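Local coordinates for protein beta sliding clamp (Borrelia burgdorferi, PDB 6DJ8) that probably confers processivity on DNA polymerases, tethering them and other proteins to DNA as a ring-shaped head-to-tail homodimer, at residues N20-M23 / N24-K28; Y248-D252 / N253-A257; S280-L284 / G285-D289. All blocks are in the same frame, centred on the assembly; numbering follows the deposited sequence.

All three contacts are local, but they sit in three different domains of the clamp chain. Interaction 1 spans successive turns of helix 19-29, partly buried, combining an isoleucine pair with amide and water-bridged polar contacts. Interaction 2 is the most buried: a hairpin in the middle of the sheet that runs from the N-terminal into the central domain, its aromatic and aliphatic face against helix 223-231. These two meet where Tyr254 OH lies 2.6 Å from Lys28 NZ and 2.7 Å from Glu25 OE1, both probable hydrogen bonds. Interaction 3, a strand-to-helix junction in the C-terminal domain, stands apart, its centre about 38 Å from that of interaction 2, and depends on main-chain bonds and aliphatic contacts.

Interaction 1 (N20-M23 / N24-K28); sequences NQIM and NEIEK
Asn20 reaches Asn24 twice. Its carbonyl oxygen takes the helical bond, Asn20 O to Asn24 N at 3.1 Å, while its side chain adds a weak one from Asn24 ND2 to Asn20 OD1 at 3.3 Å. The N-H...O angle of this second bond is only 121°, and the two amide planes stand 84° apart. At Gln21, the main chain again bonds one turn on, Gln21 O to Glu25 N at 3.0 Å, but the side chains are joined through a water. Gln21 NE2, at the end of a chain that leaves anti to the backbone N (chi1 -177°), donates to this water at 2.9 Å, and the water donates to Glu25 OE2. The buried carboxylate of Glu25 is gripped further by Asn253 at OE2 and Tyr254 at OE1. Ile22 makes an apolar contact: its CG1 meets Ile26 CD1 at 3.8 Å, beside the bond of Ile22 O to Ile26 N at 2.9 Å. Ile22 also touches Ile69 and Leu54, and Ile26 touches Phe86 and Tyr87. Met23 completes the run with Met23 O to Glu27 N at 3.0 Å; its side chain lies on Tyr87 and Val90, whereas Glu27 OE1 bonds His230. The i to i+4 bonds are those of a regular alpha helix, and this one packs against the sheet and helix 83-92, as helices of the DNA-clamp fold do.

Interaction 2 (Y248-D252 / N253-A257); sequences YVEFD and NYKIA
Ile256, Tyr254 and Phe251 carry this antiparallel beta hairpin, in which a type II' turn runs from Phe251 to Tyr254 and the strands are oriented 171° apart. Two hydrogen-bonded pairs set the register. Val249 N meets Ile256 O at 2.9 Å and Ile256 N returns to Val249 O at 3.0 Å; next to the turn, Tyr254 N binds Phe251 O at 2.9 Å, and Phe251 N spans a longer 3.3 Å to Tyr254 O. Val249, Phe251, Tyr254 and Ile256 therefore share one face of the sheet. Phe251 has CG wedged between its backbone N and carbonyl carbon (chi1 61°), which swings the ring across to the partner strand. There Phe251 CE2 touches Tyr254 CD2 at 3.5 Å with the ring planes 46° apart, an oblique pairing, while Tyr254 CB lies over one face of the phenylalanine. Ile256 CD1 comes obliquely to Phe251 CE1 at 4.0 Å, from the same side of the ring plane as Tyr254 CB, and Leu228 and Leu231 of helix 223-231 press on both Phe251 and Ile256. Strand 254-259 also pairs with strand 64-70, so the hairpin ties the central domain to the N-terminal one. At the turn, Asn253 ND2 bonds the carbonyl of Thr68. The other face is more polar: the Tyr248 side chain runs alongside Lys255, its OH 3.6 Å from Lys255 CD, and that same OH donates to the anti side of Glu250 OE2 at 2.6 Å.

Interaction 3 (S280-L284 / G285-D289); sequences SLVSL and GILKD
This strand-to-helix junction belongs to the beta-alpha-beta-beta-beta motif from which clamp domains are built, strand 280-283 leading through Leu284 into helix 285-289 with 77° between their directions and a closest axis approach of 6.9 Å. Ser283 occupies the N-cap position, yet its side chain makes no capping bond. With OG anti to the backbone N (chi1 160°), the hydroxyl instead lies 3.5 Å from Ile286 CD1, a contact with a methyl group. The main chain does the work of starting the helix. Ser283 O accepts Leu287 N at 3.0 Å with an N-H...O angle of 161°, and one residue later Leu284 O accepts Lys288 N at 2.8 Å. Around these bonds the side chains are aliphatic. Val282, the last inward-facing strand residue, sends CG1 to Leu287 CB at 4.1 Å, the two side chains crossing at about a right angle. Leu284 CG meets Lys288 CE at 3.9 Å: the lysine chain is bent about its CG-CD bond, which brings the CE methylene against the leucine. Behind these pairs stands helix 348-355, where Ile355 touches Leu284, Leu287 and Lys288, and Phe351 touches Leu287. In the strand, Val282 is backbone-bonded to Ile363. Since the two carbonyls that open the helix are each used by a helical N-H while Ser283 OG adds no bond to it, the first turn is held by main-chain bonds without a side-chain cap from Ser283, and apolar contacts join it to the end of the strand.

Interaction 1 (N20-M23 / N24-K28)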
ATOM      1  N   ASN A  20      -2.990  24.559   2.022  1.00 35.33           N
ATOM      2  CA  ASN A  20      -1.922  23.585   1.830  1.00 38.43           C
ATOM      3  C   ASN A  20      -0.902  23.669   2.958  1.00 35.80           C
ATOM      4  O   ASN A  20      -0.371  22.647   3.402  1.00 35.78           O
ATOM      5  CB  ASN A  20      -1.242  23.788   0.478  1.00 40.11           C
ATOM      6  CG  ASN A  20      -0.285  22.639   0.136  1.00 47.03           C
ATOM      7  OD1 ASN A  20       0.937  22.777   0.243  1.00 46.00           O
ATOM      8  ND2 ASN A  20      -0.845  21.492  -0.236  1.00 44.92           N
ATOM      9  N   GLN A  21      -0.646  24.876   3.465  1.00 33.58           N
ATOM     10  CA  GLN A  21       0.343  25.009   4.538  1.00 36.31           C
ATOM     11  C   GLN A  21      -0.155  24.344   5.810  1.00 35.77           C
ATOM     12  O   GLN A  21       0.545  23.515   6.401  1.00 33.90           O
ATOM     13  CB  GLN A  21       0.657  26.477   4.805  1.00 34.84           C
ATOM     14  CG  GLN A  21       1.743  26.669   5.866  1.00 47.55           C
ATOM     15  CD  GLN A  21       2.096  28.123   6.053  1.00 51.20           C
ATOM     16  OE1 GLN A  21       1.282  29.005   5.754  1.00 43.93           O
ATOM     17  NE2 GLN A  21       3.316  28.391   6.524  1.00 44.25           N
ATOM     18  N   ILE A  22      -1.378  24.669   6.242  1.00 35.47           N
ATOM     19  CA  ILE A  22      -1.822  24.077   7.498  1.00 32.05           C
ATOM     20  C   ILE A  22      -2.021  22.574   7.331  1.00 32.17           C
ATOM     21  O   ILE A  22      -1.850  21.812   8.290  1.00 30.97           O
ATOM     22  CB  ILE A  22      -3.078  24.775   8.044  1.00 35.24           C
ATOM     23  CG1 ILE A  22      -3.271  24.362   9.513  1.00 31.22           C
ATOM     24  CG2 ILE A  22      -4.297  24.470   7.145  1.00 31.88           C
ATOM     25  CD1 ILE A  22      -4.466  24.955  10.204  1.00 34.76           C
ATOM     26  N   MET A  23      -2.349  22.112   6.117  1.00 31.86           N
ATOM     27  CA  MET A  23      -2.427  20.670   5.889  1.00 34.13           C
ATOM     28  C   MET A  23      -1.075  20.005   6.159  1.00 32.67           C
ATOM     29  O   MET A  23      -0.989  18.991   6.867  1.00 31.04           O
ATOM     30  CB  MET A  23      -2.893  20.370   4.449  1.00 35.32           C
ATOM     31  CG  MET A  23      -3.071  18.893   4.185  1.00 44.54           C
ATOM     32  SD  MET A  23      -3.622  18.554   2.493  1.00 52.90           S
ATOM     33  CE  MET A  23      -4.858  19.875   2.289  1.00 41.29           C
ATOM     34  N   ASN A  24      -0.003  20.571   5.606  1.00 34.84           N
ATOM     35  CA  ASN A  24       1.321  19.981   5.813  1.00 36.87           C
ATOM     36  C   ASN A  24       1.712  19.990   7.286  1.00 34.37           C
ATOM     37  O   ASN A  24       2.240  18.996   7.802  1.00 35.15           O
ATOM     38  CB  ASN A  24       2.365  20.731   4.984  1.00 37.43           C
ATOM     39  CG  ASN A  24       2.212  20.482   3.494  1.00 48.51           C
ATOM     40  OD1 ASN A  24       1.634  19.474   3.076  1.00 49.80           O
ATOM     41  ND2 ASN A  24       2.728  21.402   2.685  1.00 46.62           N
ATOM     42  N   GLU A  25       1.451  21.099   7.984  1.00 36.57           N
ATOM     43  CA  GLU A  25       1.880  21.197   9.380  1.00 30.86           C
ATOM     44  C   GLU A  25       1.070  20.270  10.270  1.00 33.66           C
ATOM     45  O   GLU A  25       1.604  19.713  11.232  1.00 29.67           O
ATOM     46  CB  GLU A  25       1.771  22.637   9.878  1.00 30.05           C
ATOM     47  CG  GLU A  25       2.601  23.650   9.103  1.00 37.15           C
ATOM     48  CD  GLU A  25       4.122  23.393   9.146  1.00 43.74           C
ATOM     49  OE1 GLU A  25       4.591  22.445   9.817  1.00 37.89           O
ATOM     50  OE2 GLU A  25       4.849  24.171   8.500  1.00 41.12           O
ATOM     51  N   ILE A  26      -0.226  20.089   9.975  1.00 33.89           N
ATOM     52  CA  ILE A  26      -1.001  19.133  10.755  1.00 29.40           C
ATOM     53  C   ILE A  26      -0.480  17.718  10.519  1.00 30.51           C
ATOM     54  O   ILE A  26      -0.386  16.906  11.447  1.00 31.42           O
ATOM     55  CB  ILE A  26      -2.504  19.220  10.406  1.00 31.75           C
ATOM     56  CG1 ILE A  26      -3.135  20.512  10.904  1.00 31.94           C
ATOM     57  CG2 ILE A  26      -3.235  18.062  11.026  1.00 31.68           C
ATOM     58  CD1 ILE A  26      -4.480  20.770  10.171  1.00 37.67           C
ATOM     59  N   GLU A  27      -0.199  17.384   9.262  1.00 32.97           N
ATOM     60  CA  GLU A  27       0.339  16.063   8.948  1.00 37.01           C
ATOM     61  C   GLU A  27       1.621  15.807   9.727  1.00 33.29           C
ATOM     62  O   GLU A  27       1.797  14.731  10.312  1.00 33.84           O
ATOM     63  CB  GLU A  27       0.573  15.948   7.435  1.00 35.22           C
ATOM     64  CG  GLU A  27       0.905  14.555   6.925  1.00 46.85           C
ATOM     65  CD  GLU A  27       2.389  14.248   7.022  1.00 62.27           C
ATOM     66  OE1 GLU A  27       3.198  15.203   7.049  1.00 64.43           O
ATOM     67  OE2 GLU A  27       2.746  13.053   7.086  1.00 74.77           O
ATOM     68  N   LYS A  28       2.502  16.808   9.790  1.00 32.22           N
ATOM     69  CA  LYS A  28       3.741  16.672  10.550  1.00 37.36           C
ATOM     70  C   LYS A  28       3.453  16.514  12.032  1.00 36.93           C
ATOM     71  O   LYS A  28       3.926  15.564  12.664  1.00 37.36           O
ATOM     72  CB  LYS A  28       4.635  17.894  10.308  1.00 39.58           C
ATOM     73  CG  LYS A  28       5.262  17.912   8.912  1.00 36.55           C
ATOM     74  CD  LYS A  28       5.890  19.255   8.624  1.00 39.66           C
ATOM     75  CE  LYS A  28       6.428  19.309   7.198  1.00 51.63           C
ATOM     76  NZ  LYS A  28       7.255  20.528   6.951  1.00 57.21           N
TER
HETATM   77  O   HOH W   1       5.094  26.120   6.911  1.00 53.64           O

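Interaction 2 (Y248-D252 / N253-A257)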
ATOM      1  N   TYR A 248      16.614  18.919  23.116  1.00 35.61           N
ATOM      2  CA  TYR A 248      15.859  20.000  22.501  1.00 44.66           C
ATOM      3  C   TYR A 248      16.426  20.270  21.120  1.00 42.40           C
ATOM      4  O   TYR A 248      17.641  20.257  20.932  1.00 35.98           O
ATOM      5  CB  TYR A 248      15.908  21.277  23.366  1.00 48.84           C
ATOM      6  CG  TYR A 248      15.306  22.525  22.736  1.00 58.40           C
ATOM      7  CD1 TYR A 248      13.929  22.758  22.772  1.00 58.71           C
ATOM      8  CD2 TYR A 248      16.117  23.492  22.139  1.00 60.97           C
ATOM      9  CE1 TYR A 248      13.379  23.904  22.214  1.00 58.44           C
ATOM     10  CE2 TYR A 248      15.572  24.643  21.580  1.00 54.04           C
ATOM     11  CZ  TYR A 248      14.205  24.842  21.624  1.00 57.21           C
ATOM     12  OH  TYR A 248      13.655  25.975  21.073  1.00 56.70           O
ATOM     13  N   VAL A 249      15.543  20.496  20.153  1.00 33.47           N
ATOM     14  CA  VAL A 249      15.938  20.732  18.767  1.00 34.11           C
ATOM     15  C   VAL A 249      15.089  21.863  18.220  1.00 42.12           C
ATOM     16  O   VAL A 249      13.878  21.921  18.469  1.00 41.61           O
ATOM     17  CB  VAL A 249      15.773  19.478  17.895  1.00 39.36           C
ATOM     18  CG1 VAL A 249      16.039  19.803  16.444  1.00 36.15           C
ATOM     19  CG2 VAL A 249      16.711  18.426  18.350  1.00 40.89           C
ATOM     20  N   GLU A 250      15.718  22.751  17.458  1.00 36.01           N
ATOM     21  CA  GLU A 250      15.017  23.916  16.947  1.00 40.39           C
ATOM     22  C   GLU A 250      15.580  24.229  15.572  1.00 40.74           C
ATOM     23  O   GLU A 250      16.801  24.221  15.389  1.00 37.82           O
ATOM     24  CB  GLU A 250      15.195  25.097  17.918  1.00 44.25           C
ATOM     25  CG  GLU A 250      14.775  26.429  17.375  1.00 52.14           C
ATOM     26  CD  GLU A 250      15.237  27.576  18.263  1.00 57.75           C
ATOM     27  OE1 GLU A 250      15.708  28.595  17.718  1.00 64.47           O
ATOM     28  OE2 GLU A 250      15.144  27.446  19.502  1.00 57.15           O
ATOM     29  N   PHE A 251      14.692  24.468  14.610  1.00 38.28           N
ATOM     30  CA  PHE A 251      15.051  24.718  13.221  1.00 38.97           C
ATOM     31  C   PHE A 251      13.800  25.151  12.482  1.00 42.16           C
ATOM     32  O   PHE A 251      12.708  24.654  12.768  1.00 41.67           O
ATOM     33  CB  PHE A 251      15.637  23.473  12.540  1.00 39.45           C
ATOM     34  CG  PHE A 251      14.692  22.300  12.478  1.00 38.37           C
ATOM     35  CD1 PHE A 251      14.579  21.428  13.543  1.00 37.22           C
ATOM     36  CD2 PHE A 251      13.937  22.058  11.338  1.00 44.04           C
ATOM     37  CE1 PHE A 251      13.715  20.346  13.491  1.00 38.56           C
ATOM     38  CE2 PHE A 251      13.073  20.968  11.272  1.00 39.27           C
ATOM     39  CZ  PHE A 251      12.970  20.107  12.351  1.00 37.29           C
ATOM     40  N   ASP A 252      13.986  26.042  11.507  1.00 44.29           N
ATOM     41  CA  ASP A 252      12.899  26.629  10.731  1.00 44.70           C
ATOM     42  C   ASP A 252      11.771  27.081  11.648  1.00 43.71           C
ATOM     43  O   ASP A 252      12.016  27.831  12.596  1.00 40.86           O
ATOM     44  CB  ASP A 252      12.419  25.646   9.678  1.00 45.87           C
ATOM     45  CG  ASP A 252      13.487  25.378   8.618  1.00 57.04           C
ATOM     46  OD1 ASP A 252      14.157  26.339   8.185  1.00 62.52           O
ATOM     47  OD2 ASP A 252      13.670  24.212   8.230  1.00 54.35           O
ATOM     48  N   ASN A 253      10.546  26.595  11.439  1.00 38.79           N
ATOM     49  CA  ASN A 253       9.438  27.034  12.279  1.00 39.88           C
ATOM     50  C   ASN A 253       9.061  25.997  13.333  1.00 42.62           C
ATOM     51  O   ASN A 253       7.910  25.971  13.786  1.00 36.75           O
ATOM     52  CB  ASN A 253       8.226  27.409  11.414  1.00 41.29           C
ATOM     53  CG  ASN A 253       7.785  26.287  10.480  1.00 43.00           C
ATOM     54  OD1 ASN A 253       8.603  25.546   9.930  1.00 37.64           O
ATOM     55  ND2 ASN A 253       6.474  26.161  10.291  1.00 41.12           N
ATOM     56  N   TYR A 254      10.024  25.176  13.773  1.00 34.83           N
ATOM     57  CA  TYR A 254       9.769  24.057  14.667  1.00 33.51           C
ATOM     58  C   TYR A 254      10.582  24.150  15.955  1.00 38.29           C
ATOM     59  O   TYR A 254      11.699  24.681  15.982  1.00 36.85           O
ATOM     60  CB  TYR A 254      10.065  22.712  13.980  1.00 35.24           C
ATOM     61  CG  TYR A 254       9.302  22.509  12.697  1.00 40.72           C
ATOM     62  CD1 TYR A 254       7.936  22.228  12.718  1.00 37.39           C
ATOM     63  CD2 TYR A 254       9.935  22.608  11.465  1.00 43.76           C
ATOM     64  CE1 TYR A 254       7.223  22.048  11.547  1.00 38.13           C
ATOM     65  CE2 TYR A 254       9.236  22.430  10.291  1.00 41.55           C
ATOM     66  CZ  TYR A 254       7.877  22.152  10.334  1.00 44.13           C
ATOM     67  OH  TYR A 254       7.193  21.996   9.152  1.00 40.68           O
ATOM     68  N   LYS A 255       9.989  23.645  17.035  1.00 30.68           N
ATOM     69  CA  LYS A 255      10.670  23.406  18.296  1.00 39.51           C
ATOM     70  C   LYS A 255      10.183  22.061  18.792  1.00 36.74           C
ATOM     71  O   LYS A 255       8.988  21.768  18.710  1.00 39.00           O
ATOM     72  CB  LYS A 255      10.392  24.505  19.331  1.00 41.43           C
ATOM     73  CG  LYS A 255      10.724  25.910  18.860  1.00 43.69           C
ATOM     74  CD  LYS A 255      10.362  26.942  19.934  1.00 53.64           C
ATOM     75  CE  LYS A 255      10.848  28.330  19.559  1.00 62.80           C
ATOM     76  NZ  LYS A 255      10.383  29.362  20.535  1.00 76.37           N
ATOM     77  N   ILE A 256      11.108  21.212  19.211  1.00 30.55           N
ATOM     78  CA  ILE A 256      10.793  19.853  19.631  1.00 38.97           C
ATOM     79  C   ILE A 256      11.650  19.527  20.839  1.00 40.01           C
ATOM     80  O   ILE A 256      12.817  19.929  20.904  1.00 42.05           O
ATOM     81  CB  ILE A 256      11.051  18.827  18.503  1.00 40.31           C
ATOM     82  CG1 ILE A 256      10.761  19.442  17.139  1.00 43.03           C
ATOM     83  CG2 ILE A 256      10.194  17.571  18.689  1.00 35.08           C
ATOM     84  CD1 ILE A 256      11.151  18.571  16.013  1.00 41.73           C
ATOM     85  N   ALA A 257      11.086  18.780  21.782  1.00 40.80           N
ATOM     86  CA  ALA A 257      11.831  18.367  22.961  1.00 44.17           C
ATOM     87  C   ALA A 257      11.366  16.984  23.389  1.00 40.43           C
ATOM     88  O   ALA A 257      10.247  16.561  23.076  1.00 40.93           O
ATOM     89  CB  ALA A 257      11.664  19.365  24.115  1.00 43.82           C
TER
HETATM   90  O   HOH W   2      12.165  27.137  15.265  1.00 41.77           O

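Interaction 3 (S280-L284 / G285-D289)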
ATOM      1  N   SER A 280      37.054  -7.137   1.988  1.00 42.99           N
ATOM      2  CA  SER A 280      36.404  -7.259   0.691  1.00 46.25           C
ATOM      3  C   SER A 280      35.908  -5.896   0.244  1.00 42.68           C
ATOM      4  O   SER A 280      35.655  -5.011   1.061  1.00 43.82           O
ATOM      5  CB  SER A 280      35.214  -8.246   0.710  1.00 48.03           C
ATOM      6  OG  SER A 280      34.035  -7.617   1.191  1.00 48.80           O
ATOM      7  N   LEU A 281      35.820  -5.725  -1.072  1.00 37.90           N
ATOM      8  CA  LEU A 281      35.300  -4.512  -1.691  1.00 41.82           C
ATOM      9  C   LEU A 281      34.257  -4.957  -2.702  1.00 44.24           C
ATOM     10  O   LEU A 281      34.580  -5.719  -3.620  1.00 47.52           O
ATOM     11  CB  LEU A 281      36.401  -3.709  -2.385  1.00 45.37           C
ATOM     12  CG  LEU A 281      35.980  -2.322  -2.867  1.00 51.13           C
ATOM     13  CD1 LEU A 281      35.670  -1.415  -1.692  1.00 53.01           C
ATOM     14  CD2 LEU A 281      37.039  -1.701  -3.743  1.00 56.16           C
ATOM     15  N   VAL A 282      33.005  -4.532  -2.509  1.00 45.21           N
ATOM     16  CA  VAL A 282      31.881  -5.046  -3.290  1.00 43.42           C
ATOM     17  C   VAL A 282      31.112  -3.892  -3.919  1.00 44.60           C
ATOM     18  O   VAL A 282      30.869  -2.865  -3.275  1.00 48.95           O
ATOM     19  CB  VAL A 282      30.922  -5.901  -2.437  1.00 38.82           C
ATOM     20  CG1 VAL A 282      29.916  -6.616  -3.342  1.00 43.48           C
ATOM     21  CG2 VAL A 282      31.703  -6.900  -1.587  1.00 40.86           C
ATOM     22  N   SER A 283      30.718  -4.075  -5.172  1.00 37.79           N
ATOM     23  CA  SER A 283      29.878  -3.101  -5.848  1.00 46.16           C
ATOM     24  C   SER A 283      28.502  -3.064  -5.186  1.00 53.45           C
ATOM     25  O   SER A 283      27.845  -4.099  -5.050  1.00 46.23           O
ATOM     26  CB  SER A 283      29.777  -3.462  -7.329  1.00 51.29           C
ATOM     27  OG  SER A 283      28.648  -2.862  -7.928  1.00 62.49           O
ATOM     28  N   LEU A 284      28.070  -1.863  -4.776  1.00 54.36           N
ATOM     29  CA  LEU A 284      26.891  -1.722  -3.915  1.00 48.86           C
ATOM     30  C   LEU A 284      25.600  -2.072  -4.643  1.00 47.43           C
ATOM     31  O   LEU A 284      24.768  -2.819  -4.116  1.00 46.98           O
ATOM     32  CB  LEU A 284      26.812  -0.296  -3.358  1.00 52.17           C
ATOM     33  CG  LEU A 284      25.744  -0.012  -2.290  1.00 54.03           C
ATOM     34  CD1 LEU A 284      25.955  -0.856  -1.036  1.00 46.06           C
ATOM     35  CD2 LEU A 284      25.704   1.478  -1.954  1.00 54.38           C
ATOM     36  N   GLY A 285      25.392  -1.509  -5.837  1.00 49.52           N
ATOM     37  CA  GLY A 285      24.151  -1.761  -6.554  1.00 44.14           C
ATOM     38  C   GLY A 285      23.932  -3.235  -6.844  1.00 46.91           C
ATOM     39  O   GLY A 285      22.819  -3.748  -6.714  1.00 46.32           O
ATOM     40  N   ILE A 286      24.998  -3.939  -7.215  1.00 47.43           N
ATOM     41  CA  ILE A 286      24.882  -5.364  -7.505  1.00 47.62           C
ATOM     42  C   ILE A 286      24.680  -6.158  -6.222  1.00 42.94           C
ATOM     43  O   ILE A 286      23.897  -7.119  -6.186  1.00 39.99           O
ATOM     44  CB  ILE A 286      26.097  -5.834  -8.319  1.00 53.16           C
ATOM     45  CG1 ILE A 286      25.898  -5.404  -9.777  1.00 57.73           C
ATOM     46  CG2 ILE A 286      26.267  -7.344  -8.224  1.00 49.12           C
ATOM     47  CD1 ILE A 286      27.090  -4.826 -10.422  1.00 61.09           C
ATOM     48  N   LEU A 287      25.359  -5.771  -5.143  1.00 41.76           N
ATOM     49  CA  LEU A 287      25.069  -6.397  -3.858  1.00 41.30           C
ATOM     50  C   LEU A 287      23.588  -6.245  -3.506  1.00 44.46           C
ATOM     51  O   LEU A 287      22.928  -7.218  -3.122  1.00 38.44           O
ATOM     52  CB  LEU A 287      25.947  -5.799  -2.760  1.00 36.05           C
ATOM     53  CG  LEU A 287      25.728  -6.463  -1.402  1.00 39.91           C
ATOM     54  CD1 LEU A 287      25.883  -7.982  -1.543  1.00 36.11           C
ATOM     55  CD2 LEU A 287      26.733  -5.895  -0.389  1.00 40.42           C
ATOM     56  N   LYS A 288      23.045  -5.027  -3.637  1.00 39.24           N
ATOM     57  CA  LYS A 288      21.635  -4.818  -3.299  1.00 40.88           C
ATOM     58  C   LYS A 288      20.727  -5.707  -4.137  1.00 43.92           C
ATOM     59  O   LYS A 288      19.810  -6.343  -3.611  1.00 42.74           O
ATOM     60  CB  LYS A 288      21.231  -3.359  -3.494  1.00 41.65           C
ATOM     61  CG  LYS A 288      21.711  -2.386  -2.443  1.00 41.43           C
ATOM     62  CD  LYS A 288      20.955  -1.075  -2.602  1.00 45.41           C
ATOM     63  CE  LYS A 288      21.885   0.106  -2.461  1.00 53.71           C
ATOM     64  NZ  LYS A 288      21.213   1.390  -2.783  1.00 50.03           N
ATOM     65  N   ASP A 289      20.975  -5.761  -5.448  1.00 47.07           N
ATOM     66  CA  ASP A 289      20.131  -6.544  -6.351  1.00 39.07           C
ATOM     67  C   ASP A 289      20.147  -8.023  -5.975  1.00 42.47           C
ATOM     68  O   ASP A 289      19.095  -8.670  -5.902  1.00 45.02           O
ATOM     69  CB  ASP A 289      20.606  -6.333  -7.789  1.00 45.25           C
ATOM     70  CG  ASP A 289      19.966  -7.292  -8.765  1.00 44.20           C
ATOM     71  OD1 ASP A 289      20.462  -8.426  -8.904  1.00 44.70           O
ATOM     72  OD2 ASP A 289      18.956  -6.914  -9.384  1.00 44.61           O
TER